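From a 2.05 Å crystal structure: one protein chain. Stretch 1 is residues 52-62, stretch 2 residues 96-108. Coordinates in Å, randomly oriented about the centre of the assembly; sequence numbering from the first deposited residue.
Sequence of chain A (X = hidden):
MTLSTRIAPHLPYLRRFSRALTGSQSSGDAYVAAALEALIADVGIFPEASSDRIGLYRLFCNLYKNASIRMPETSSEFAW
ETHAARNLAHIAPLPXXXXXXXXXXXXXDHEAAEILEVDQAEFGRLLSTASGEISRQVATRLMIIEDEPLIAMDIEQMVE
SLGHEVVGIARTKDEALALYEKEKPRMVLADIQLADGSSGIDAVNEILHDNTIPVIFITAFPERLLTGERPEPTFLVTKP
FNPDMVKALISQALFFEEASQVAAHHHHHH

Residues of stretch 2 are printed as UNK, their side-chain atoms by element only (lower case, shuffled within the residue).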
# COMPACT_ATOMS: atom_id res chain seq x y z
N ASP A 52 20.65 7.96 2.35
CA ASP A 52 20.57 6.64 2.95
C ASP A 52 19.24 5.94 2.55
O ASP A 52 19.27 4.76 2.25
CB ASP A 52 20.73 6.76 4.47
CG ASP A 52 22.11 7.25 4.91
OD1 ASP A 52 23.12 6.89 4.24
OD2 ASP A 52 22.19 7.93 5.94
N ARG A 53 18.12 6.71 2.48
CA ARG A 53 16.79 6.19 2.11
C ARG A 53 16.79 5.64 0.70
O ARG A 53 16.38 4.50 0.49
CB ARG A 53 15.69 7.25 2.27
CG ARG A 53 14.28 6.64 2.38
CD ARG A 53 13.12 7.64 2.37
NE ARG A 53 11.83 6.94 2.26
CZ ARG A 53 10.76 7.39 1.61
NH1 ARG A 53 10.80 8.57 1.01
NH2 ARG A 53 9.65 6.65 1.55
N ILE A 54 17.30 6.44 -0.27
CA ILE A 54 17.45 6.07 -1.68
C ILE A 54 18.32 4.80 -1.80
O ILE A 54 17.91 3.86 -2.48
CB ILE A 54 17.93 7.26 -2.57
CG1 ILE A 54 16.93 8.43 -2.49
CG2 ILE A 54 18.16 6.84 -4.05
CD1 ILE A 54 17.43 9.80 -3.03
N GLY A 55 19.46 4.78 -1.11
CA GLY A 55 20.37 3.62 -1.07
C GLY A 55 19.71 2.36 -0.52
O GLY A 55 19.98 1.25 -1.00
N LEU A 56 18.84 2.52 0.50
CA LEU A 56 18.13 1.38 1.08
C LEU A 56 17.13 0.81 0.07
O LEU A 56 17.10 -0.40 -0.13
CB LEU A 56 17.44 1.76 2.40
CG LEU A 56 16.66 0.66 3.15
CD1 LEU A 56 17.56 -0.50 3.57
CD2 LEU A 56 15.96 1.21 4.38
N TYR A 57 16.32 1.68 -0.58
CA TYR A 57 15.30 1.28 -1.56
C TYR A 57 15.94 0.70 -2.82
O TYR A 57 15.39 -0.26 -3.39
CB TYR A 57 14.42 2.46 -1.93
CG TYR A 57 13.27 2.69 -0.98
CD1 TYR A 57 13.47 3.23 0.28
CD2 TYR A 57 11.96 2.37 -1.35
CE1 TYR A 57 12.41 3.48 1.15
CE2 TYR A 57 10.89 2.62 -0.50
CZ TYR A 57 11.11 3.20 0.73
OH TYR A 57 10.05 3.46 1.56
N ARG A 58 17.10 1.27 -3.24
CA ARG A 58 17.92 0.81 -4.38
C ARG A 58 18.42 -0.62 -4.13
O ARG A 58 18.28 -1.48 -4.99
CB ARG A 58 19.10 1.77 -4.64
CG ARG A 58 19.86 1.45 -5.91
CD ARG A 58 20.80 2.56 -6.27
NE ARG A 58 21.81 2.08 -7.21
CZ ARG A 58 22.89 2.76 -7.56
NH1 ARG A 58 23.13 3.96 -7.05
NH2 ARG A 58 23.76 2.24 -8.43
N LEU A 59 18.96 -0.87 -2.93
CA LEU A 59 19.40 -2.21 -2.53
C LEU A 59 18.22 -3.16 -2.58
O LEU A 59 18.33 -4.24 -3.17
CB LEU A 59 20.00 -2.16 -1.12
CG LEU A 59 20.44 -3.47 -0.48
CD1 LEU A 59 21.53 -4.15 -1.29
CD2 LEU A 59 20.95 -3.21 0.93
N PHE A 60 17.06 -2.75 -1.98
CA PHE A 60 15.85 -3.59 -2.02
C PHE A 60 15.47 -3.92 -3.47
O PHE A 60 15.31 -5.09 -3.79
CB PHE A 60 14.68 -2.90 -1.28
CG PHE A 60 13.40 -3.71 -1.34
CD1 PHE A 60 12.52 -3.58 -2.41
CD2 PHE A 60 13.11 -4.66 -0.36
CE1 PHE A 60 11.37 -4.36 -2.49
CE2 PHE A 60 11.95 -5.42 -0.43
CZ PHE A 60 11.09 -5.27 -1.50
N CYS A 61 15.31 -2.89 -4.33
CA CYS A 61 14.94 -3.09 -5.74
C CYS A 61 15.97 -3.91 -6.54
O CYS A 61 15.55 -4.70 -7.38
CB CYS A 61 14.60 -1.77 -6.43
SG CYS A 61 13.14 -0.93 -5.76
N ASN A 62 17.28 -3.77 -6.26
CA ASN A 62 18.32 -4.57 -6.94
C ASN A 62 18.23 -6.04 -6.52
O ASN A 62 18.36 -6.92 -7.37
CB ASN A 62 19.74 -4.04 -6.69
CG ASN A 62 20.04 -2.72 -7.33
OD1 ASN A 62 19.33 -2.23 -8.22
ND2 ASN A 62 21.13 -2.10 -6.89
N UNK A 96 4.57 -0.33 -12.18
CA UNK A 96 3.86 -0.30 -10.89
C UNK A 96 4.83 0.07 -9.77
O UNK A 96 4.47 0.85 -8.90
c UNK A 96 1.87 -1.69 -11.50
c UNK A 96 0.98 -2.88 -11.22
n UNK A 96 -1.45 -1.63 -10.43
n UNK A 96 -0.24 -2.79 -12.02
c UNK A 96 -1.36 -2.19 -11.64
c UNK A 96 3.10 -1.60 -10.62
n UNK A 96 -2.42 -2.16 -12.45
N UNK A 97 6.10 -0.39 -9.86
CA UNK A 97 7.17 -0.02 -8.91
C UNK A 97 7.43 1.49 -9.01
O UNK A 97 7.56 2.16 -7.99
n UNK A 97 9.67 -4.09 -9.89
c UNK A 97 9.71 -2.93 -9.24
o UNK A 97 10.76 -2.46 -8.81
c UNK A 97 8.47 -0.76 -9.23
c UNK A 97 8.39 -2.26 -9.00
N UNK A 98 7.48 2.02 -10.25
CA UNK A 98 7.75 3.42 -10.51
C UNK A 98 6.67 4.31 -9.92
O UNK A 98 6.98 5.25 -9.18
c UNK A 98 7.92 3.65 -12.01
N UNK A 99 5.39 3.98 -10.18
CA UNK A 99 4.26 4.75 -9.66
C UNK A 99 4.19 4.69 -8.13
O UNK A 99 3.93 5.71 -7.48
c UNK A 99 1.86 5.32 -10.28
c UNK A 99 2.94 4.27 -10.29
c UNK A 99 0.98 5.42 -9.20
c UNK A 99 0.73 7.21 -11.30
c UNK A 99 -0.00 6.42 -9.17
c UNK A 99 -0.13 7.29 -10.23
c UNK A 99 1.72 6.21 -11.33
N UNK A 100 4.48 3.50 -7.55
CA UNK A 100 4.46 3.32 -6.10
C UNK A 100 5.51 4.21 -5.44
O UNK A 100 5.19 4.91 -4.49
c UNK A 100 3.41 0.90 -5.92
c UNK A 100 4.63 1.85 -5.68
c UNK A 100 2.15 1.37 -5.18
c UNK A 100 3.73 -0.48 -5.44
N UNK A 101 6.73 4.26 -5.99
CA UNK A 101 7.84 5.09 -5.46
C UNK A 101 7.51 6.56 -5.39
O UNK A 101 7.92 7.23 -4.45
c UNK A 101 10.85 3.29 -7.18
c UNK A 101 9.14 4.87 -6.26
c UNK A 101 10.42 3.34 -4.69
c UNK A 101 9.83 3.51 -6.09
N UNK A 102 6.78 7.07 -6.40
CA UNK A 102 6.38 8.46 -6.44
C UNK A 102 5.07 8.72 -5.69
O UNK A 102 5.06 9.52 -4.77
c UNK A 102 7.85 9.16 -8.40
c UNK A 102 5.53 8.36 -8.85
c UNK A 102 6.42 9.10 -7.87
N UNK A 103 3.97 8.02 -6.07
CA UNK A 103 2.63 8.22 -5.48
C UNK A 103 2.52 7.75 -4.05
O UNK A 103 1.86 8.42 -3.26
c UNK A 103 1.56 7.55 -6.32
N UNK A 104 3.14 6.61 -3.70
CA UNK A 104 3.03 6.15 -2.31
C UNK A 104 4.24 6.54 -1.47
O UNK A 104 4.07 6.98 -0.34
c UNK A 104 1.53 4.24 -3.07
c UNK A 104 2.58 4.16 -0.77
c UNK A 104 2.74 4.63 -2.22
N UNK A 105 5.44 6.31 -1.99
CA UNK A 105 6.68 6.49 -1.23
C UNK A 105 7.21 7.92 -1.03
O UNK A 105 8.09 8.13 -0.20
c UNK A 105 6.87 3.68 -0.01
o UNK A 105 7.58 4.01 0.96
c UNK A 105 7.35 4.01 -1.42
c UNK A 105 7.76 5.47 -1.65
o UNK A 105 5.76 3.12 0.12
N UNK A 106 6.65 8.88 -1.74
CA UNK A 106 7.06 10.28 -1.60
C UNK A 106 8.38 10.69 -2.23
O UNK A 106 8.90 11.76 -1.89
N UNK A 107 8.92 9.89 -3.15
CA UNK A 107 10.15 10.22 -3.88
C UNK A 107 9.79 11.06 -5.12
O UNK A 107 8.79 10.78 -5.77
c UNK A 107 11.49 8.09 -3.28
c UNK A 107 11.46 6.05 -1.94
c UNK A 107 10.94 6.84 -2.97
c UNK A 107 13.16 7.69 -1.55
c UNK A 107 12.58 6.47 -1.24
c UNK A 107 10.90 8.96 -4.36
c UNK A 107 12.62 8.50 -2.57
N UNK A 108 10.64 12.05 -5.48
CA UNK A 108 10.41 12.77 -6.73
C UNK A 108 10.91 11.82 -7.83
O UNK A 108 11.54 10.80 -7.50
o UNK A 108 13.38 13.47 -7.30
c UNK A 108 12.62 14.15 -6.59
n UNK A 108 13.09 15.02 -5.71
c UNK A 108 11.12 14.15 -6.77

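Position 96 carries three carbons, a nitrogen, and a carbon bearing two more nitrogens, a guanidinium: Arg96. It is out of reach of stretch 1, and NE and NH1 are hydrogen-bonded elsewhere in the structure. Position 97 has three carbons, the third holding one oxygen and one nitrogen; its CA-to-CB bond points toward stretch 1, and the oxygen makes a loose contact with Cys61 SG. This amide is Gln97, with OE1 4.2 Å from Cys61 SG; the amide lets a buried side chain hydrogen-bond elsewhere through NE2.

Position 98 has a single carbon, Ala98, and position 99 one carbon followed by a six-carbon ring, Phe99. Position 100 has four carbons forked at the second, Leu100. All three are buried but do not touch stretch 1; such apolar side chains suit a helix enclosed by protein.

Position 101 repeats the four-carbon fork. Its CA-to-CB bond points sideways, yet the end of the chain comes nearer and meets the Tyr57 ring. This is Leu101, its CD2 3.8 Å from Tyr57 CD2. A flexible apolar chain can reach the aromatic ring in this way.

Position 102 has one carbon carrying two more, Val102; position 103 a single carbon, Ala103; position 104 another three-carbon fork, Val104. None reaches stretch 1, and small apolar Ala103 and Val104 suit buried positions. Here the helix widens into a pi-type turn, and the backbone N of position 105 bonds to Leu100 O at 2.9 Å.

Position 105 shows three carbons, the third carrying two oxygens, one of them close to Tyr57 OH and Arg53 NH2. This carboxylate is Glu105: it accepts from Tyr57 OH at OE1, 2.6 Å away, and pairs with the Arg53 charge in a salt bridge, NH2 to Glu105 OE1 at 3.4 Å. Position 106 has no side-chain atoms and is Gly106; its positive phi, just after the helix, favours glycine.

Position 107 has one carbon and a six-carbon ring without a hydroxyl; the Arg53 guanidinium stacks on one face, the two planes at 18°, the ring's edge meets the face of Tyr57, and Ile54 packs against it. This is Phe107, whose flat ring offers both face and edge; Arg53 CZ lies 3.5 Å from Phe107 CZ, and Ile54 CG1 4.0 Å from Phe107 CE1. Position 108 has two carbons, the second bearing oxygen and nitrogen: Asn108, whose short side chain can cap a backbone N of the next helix.

The contact centres on Arg53 and Tyr57, one helical turn apart. Arg53 NH1 and NH2 both donate to Glu105 O, at 3.0 and 2.8 Å, using the guanidinium edge and leaving a face free for Phe107. Arg53 NH2 also donates to Tyr57 OH at 3.2 Å, linking the two residues that hold Glu105, while Leu101, Ile54 and Phe107 add apolar packing.

Stretch 2 96-108: RQAFLLVAVEGFN
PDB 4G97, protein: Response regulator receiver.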